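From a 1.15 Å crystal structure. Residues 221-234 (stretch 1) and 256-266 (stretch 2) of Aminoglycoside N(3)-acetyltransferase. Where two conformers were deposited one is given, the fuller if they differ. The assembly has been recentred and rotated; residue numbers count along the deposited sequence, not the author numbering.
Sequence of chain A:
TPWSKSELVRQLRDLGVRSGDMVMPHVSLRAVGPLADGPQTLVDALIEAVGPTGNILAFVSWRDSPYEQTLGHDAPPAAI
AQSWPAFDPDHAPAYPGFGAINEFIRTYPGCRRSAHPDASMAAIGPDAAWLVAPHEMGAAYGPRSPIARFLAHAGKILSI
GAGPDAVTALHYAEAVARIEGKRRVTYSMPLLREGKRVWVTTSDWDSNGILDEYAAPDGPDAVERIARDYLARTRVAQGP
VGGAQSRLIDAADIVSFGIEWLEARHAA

Stretch 1, residues 221-234: DAVERIARDYLART
Stretch 2 256-266: SFGIEWLEARH

Two helices of one chain cross here, one starting at Ala222, the other already running at Ser256. Their N-to-C directions differ by 113°, and their axes approach to 9.9 Å. Both have regular helical phi/psi values, near -60/-45, which loosen toward the C-terminal ends. Asp221 caps the first helix: its OD1 (chi1 p) accepts from Glu224 N at 3.1 Å. In the register, Tyr230 CA is 7.3 Å from Phe257 CA. Ile226 CA is 5.8 Å from Gly258 CA. Ala222 CA is 8.2 Å from Leu262 CA. The contact buries 517 Å² in total.

Ser256 makes no contact. Phe257 (chi1 t, chi2 -88°) points toward the first helix. Its ring fits a hole formed by Ile226, Asp229, Tyr230 and Arg233. Tyr230 (chi1 t, chi2 84°) turns its ring edge to the Phe257 face, with centroids 5.2 Å apart and planes at 71°. The closest atoms are Tyr230 CD1 and Phe257 CG, at 3.6 Å. Tyr230 CB also lies over that face, 4.1 Å from the Phe257 ring centroid. Asp229 CB and Arg233 CD each lie 4.1 Å from Phe257 CZ, at the ring edge.

Gly258 permits the closest pairing in the register. Gly258 CA lies 3.6 Å from Ile226 CG2, and an ideal CB would stand tight against that methyl. Ile226 (chi1 m, chi2 t) is the reciprocal knob, seated among Phe257, Gly258, Trp261 and Leu262.

Trp261 (chi1 t, chi2 100°) points toward the first helix and combines apolar and polar contacts. Ile226 CG1 packs over its face, 3.9 Å from the centroid of the Trp261 six-membered ring. At the ring edge, Trp261 NE1 donates to Asp229 OD2 at 2.8 Å. The N-H...O angle is 170°, so the bond is nearly straight. Arg225 (chi1 m) brings NH1 to 3.5 Å from Trp261 CH2, which lies over one face of the guanidinium.

Leu262 (chi1 m, chi2 t) starts sideways, but its end comes nearer. Leu262 CG is 4.1 Å from Ile226 CD1, and Leu262 CD2 is 4.2 Å from Ala222 CB.

Arg265 (chi1 m, chi2 t, chi3 t) points toward the first helix. Arg265 NH2 donates to Trp261 O at 3.0 Å. Arg265 NH1 forms a long salt bridge with Asp229 OD2 at 3.8 Å. The oxygen lies well out of the guanidinium plane, so the attraction is between charges alone. A water joins the pair, donating to Asp229 OD2 at 2.6 Å and accepting from Arg265 NH1 at 2.8 Å.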

# COMPACT_ATOMS: atom_id res chain seq x y z
N ASP A 221 4.02 15.26 2.91
CA ASP A 221 3.07 14.82 3.92
C ASP A 221 3.82 14.23 5.12
O ASP A 221 5.05 14.22 5.18
CB ASP A 221 2.05 13.86 3.30
CG ASP A 221 2.60 12.47 3.04
OD1 ASP A 221 3.80 12.32 2.68
OD2 ASP A 221 1.78 11.53 3.17
N ALA A 222 3.06 13.79 6.12
CA ALA A 222 3.67 13.25 7.32
C ALA A 222 4.37 11.93 7.02
O ALA A 222 5.41 11.65 7.63
CB ALA A 222 2.65 13.07 8.43
N VAL A 223 3.81 11.09 6.15
CA VAL A 223 4.49 9.84 5.79
C VAL A 223 5.91 10.13 5.33
O VAL A 223 6.88 9.51 5.78
CB VAL A 223 3.69 9.10 4.70
CG1 VAL A 223 4.49 7.93 4.14
CG2 VAL A 223 2.39 8.65 5.25
N GLU A 224 6.05 11.08 4.40
CA GLU A 224 7.36 11.41 3.87
C GLU A 224 8.28 11.96 4.95
O GLU A 224 9.46 11.60 5.01
CB GLU A 224 7.23 12.41 2.72
CG GLU A 224 8.57 12.81 2.14
CD GLU A 224 8.48 13.63 0.88
OE1 GLU A 224 7.39 13.74 0.28
OE2 GLU A 224 9.54 14.16 0.48
N ARG A 225 7.78 12.85 5.79
CA ARG A 225 8.63 13.44 6.81
C ARG A 225 9.07 12.39 7.82
O ARG A 225 10.22 12.39 8.25
CB ARG A 225 7.91 14.59 7.48
CG ARG A 225 7.58 15.75 6.52
CD ARG A 225 7.73 17.17 7.18
NE ARG A 225 9.00 17.24 7.87
CZ ARG A 225 9.16 17.58 9.15
NH1 ARG A 225 8.12 17.94 9.89
NH2 ARG A 225 10.37 17.58 9.67
N ILE A 226 8.15 11.51 8.22
CA ILE A 226 8.50 10.44 9.16
C ILE A 226 9.54 9.52 8.55
O ILE A 226 10.55 9.19 9.18
CB ILE A 226 7.25 9.66 9.58
CG1 ILE A 226 6.29 10.53 10.38
CG2 ILE A 226 7.65 8.41 10.34
CD1 ILE A 226 4.93 9.91 10.49
N ALA A 227 9.31 9.08 7.31
CA ALA A 227 10.19 8.10 6.70
C ALA A 227 11.58 8.67 6.47
O ALA A 227 12.59 7.98 6.69
CB ALA A 227 9.57 7.61 5.40
N ARG A 228 11.68 9.92 6.04
CA ARG A 228 13.00 10.53 5.87
C ARG A 228 13.76 10.56 7.18
O ARG A 228 14.95 10.24 7.23
CB ARG A 228 12.88 11.96 5.34
CG ARG A 228 12.66 12.12 3.87
CD ARG A 228 12.69 13.60 3.43
NE ARG A 228 12.09 13.74 2.11
CZ ARG A 228 12.67 13.33 0.98
NH1 ARG A 228 13.87 12.76 1.02
NH2 ARG A 228 12.06 13.49 -0.18
N ASP A 229 13.10 11.01 8.26
CA ASP A 229 13.73 11.01 9.57
C ASP A 229 14.17 9.61 9.96
O ASP A 229 15.33 9.38 10.30
CB ASP A 229 12.77 11.59 10.62
CG ASP A 229 13.19 12.96 11.12
OD1 ASP A 229 14.29 13.44 10.77
OD2 ASP A 229 12.42 13.58 11.88
N TYR A 230 13.27 8.64 9.79
CA TYR A 230 13.56 7.26 10.20
C TYR A 230 14.78 6.74 9.48
O TYR A 230 15.67 6.14 10.09
CB TYR A 230 12.36 6.37 9.91
CG TYR A 230 12.54 4.93 10.27
CD1 TYR A 230 12.31 4.50 11.54
CD2 TYR A 230 12.92 3.99 9.32
CE1 TYR A 230 12.42 3.16 11.86
CE2 TYR A 230 13.06 2.66 9.64
CZ TYR A 230 12.81 2.25 10.90
OH TYR A 230 12.93 0.91 11.18
N LEU A 231 14.84 6.97 8.18
CA LEU A 231 15.94 6.44 7.39
C LEU A 231 17.25 7.14 7.71
O LEU A 231 18.32 6.55 7.53
CB LEU A 231 15.62 6.55 5.91
CG LEU A 231 14.48 5.62 5.47
CD1 LEU A 231 14.07 5.92 4.02
CD2 LEU A 231 14.87 4.15 5.59
N ALA A 232 17.20 8.36 8.23
CA ALA A 232 18.42 9.03 8.66
C ALA A 232 18.90 8.54 10.01
O ALA A 232 20.04 8.86 10.38
CB ALA A 232 18.16 10.54 8.78
N ARG A 233 18.08 7.79 10.74
CA ARG A 233 18.33 7.45 12.13
C ARG A 233 18.43 5.96 12.41
O ARG A 233 18.59 5.60 13.58
CB ARG A 233 17.20 8.01 13.01
CG ARG A 233 17.22 9.51 13.16
CD ARG A 233 15.95 10.00 13.84
NE ARG A 233 15.94 11.44 14.08
CZ ARG A 233 16.09 12.00 15.27
NH1 ARG A 233 16.25 11.25 16.35
NH2 ARG A 233 16.07 13.32 15.38
N THR A 234 18.34 5.10 11.39
CA THR A 234 18.14 3.67 11.59
C THR A 234 19.00 2.89 10.62
O THR A 234 19.12 3.26 9.45
CB THR A 234 16.67 3.30 11.33
OG1 THR A 234 15.82 4.20 12.04
CG2 THR A 234 16.37 1.90 11.76
N SER A 256 5.90 2.18 14.67
CA SER A 256 6.06 2.64 16.04
C SER A 256 6.81 3.98 16.08
O SER A 256 6.41 4.92 16.79
CB SER A 256 6.79 1.58 16.85
OG SER A 256 5.98 0.42 16.99
N PHE A 257 7.89 4.08 15.31
CA PHE A 257 8.63 5.33 15.23
C PHE A 257 7.72 6.45 14.78
O PHE A 257 7.78 7.57 15.32
CB PHE A 257 9.80 5.15 14.26
CG PHE A 257 10.59 6.40 14.00
CD1 PHE A 257 10.22 7.27 13.00
CD2 PHE A 257 11.71 6.70 14.75
CE1 PHE A 257 10.94 8.42 12.74
CE2 PHE A 257 12.42 7.87 14.49
CZ PHE A 257 12.06 8.69 13.47
N GLY A 258 6.84 6.18 13.83
CA GLY A 258 5.98 7.24 13.31
C GLY A 258 4.91 7.69 14.29
O GLY A 258 4.60 8.89 14.38
N ILE A 259 4.36 6.76 15.07
CA ILE A 259 3.44 7.13 16.15
C ILE A 259 4.14 8.06 17.13
O ILE A 259 3.61 9.10 17.54
CB ILE A 259 2.88 5.87 16.84
CG1 ILE A 259 2.05 5.05 15.85
CG2 ILE A 259 2.08 6.24 18.09
CD1 ILE A 259 1.76 3.65 16.35
N GLU A 260 5.33 7.65 17.58
CA GLU A 260 6.10 8.47 18.51
C GLU A 260 6.42 9.83 17.89
O GLU A 260 6.38 10.86 18.58
CB GLU A 260 7.38 7.74 18.92
CG GLU A 260 7.13 6.48 19.70
CD GLU A 260 8.38 5.67 19.98
OE1 GLU A 260 9.50 6.20 19.82
OE2 GLU A 260 8.25 4.49 20.36
N TRP A 261 6.76 9.86 16.61
CA TRP A 261 7.17 11.08 15.93
C TRP A 261 6.02 12.08 15.92
O TRP A 261 6.20 13.26 16.27
CB TRP A 261 7.60 10.73 14.51
CG TRP A 261 8.24 11.78 13.68
CD1 TRP A 261 9.57 11.91 13.45
CD2 TRP A 261 7.59 12.78 12.89
NE1 TRP A 261 9.80 12.96 12.59
CE2 TRP A 261 8.60 13.51 12.24
CE3 TRP A 261 6.25 13.16 12.69
CZ2 TRP A 261 8.32 14.57 11.39
CZ3 TRP A 261 5.98 14.21 11.85
CH2 TRP A 261 7.01 14.91 11.21
N LEU A 262 4.83 11.63 15.53
CA LEU A 262 3.65 12.48 15.53
C LEU A 262 3.29 12.94 16.93
O LEU A 262 2.99 14.12 17.15
CB LEU A 262 2.47 11.74 14.90
CG LEU A 262 2.59 11.53 13.39
CD1 LEU A 262 1.61 10.47 12.94
CD2 LEU A 262 2.41 12.84 12.61
N GLU A 263 3.30 12.03 17.91
CA GLU A 263 2.86 12.39 19.26
C GLU A 263 3.85 13.31 19.98
O GLU A 263 3.45 14.11 20.83
CB GLU A 263 2.60 11.13 20.08
CG GLU A 263 1.34 10.42 19.56
CD GLU A 263 0.98 9.08 20.18
OE1 GLU A 263 1.69 8.58 21.07
OE2 GLU A 263 -0.04 8.50 19.74
N ALA A 264 5.13 13.25 19.58
CA ALA A 264 6.11 14.17 20.13
C ALA A 264 5.93 15.58 19.58
O ALA A 264 6.31 16.56 20.24
CB ALA A 264 7.54 13.68 19.84
N ARG A 265 5.34 15.72 18.40
CA ARG A 265 5.28 17.01 17.73
C ARG A 265 3.94 17.71 17.85
O ARG A 265 3.86 18.92 17.61
CB ARG A 265 5.60 16.87 16.24
CG ARG A 265 7.04 16.65 15.99
CD ARG A 265 7.36 16.16 14.61
NE ARG A 265 8.81 16.06 14.47
CZ ARG A 265 9.58 15.18 15.11
NH1 ARG A 265 10.89 15.19 14.92
NH2 ARG A 265 9.05 14.29 15.93
N HIS A 266 2.88 16.99 18.21
CA HIS A 266 1.53 17.53 18.15
C HIS A 266 0.80 17.24 19.45
O HIS A 266 0.77 16.10 19.92
CB HIS A 266 0.83 16.99 16.91
CG HIS A 266 1.58 17.30 15.65
ND1 HIS A 266 1.72 18.58 15.15
CD2 HIS A 266 2.28 16.50 14.80
CE1 HIS A 266 2.44 18.56 14.05
NE2 HIS A 266 2.80 17.30 13.81
O HOH W 1 12.26 16.04 12.58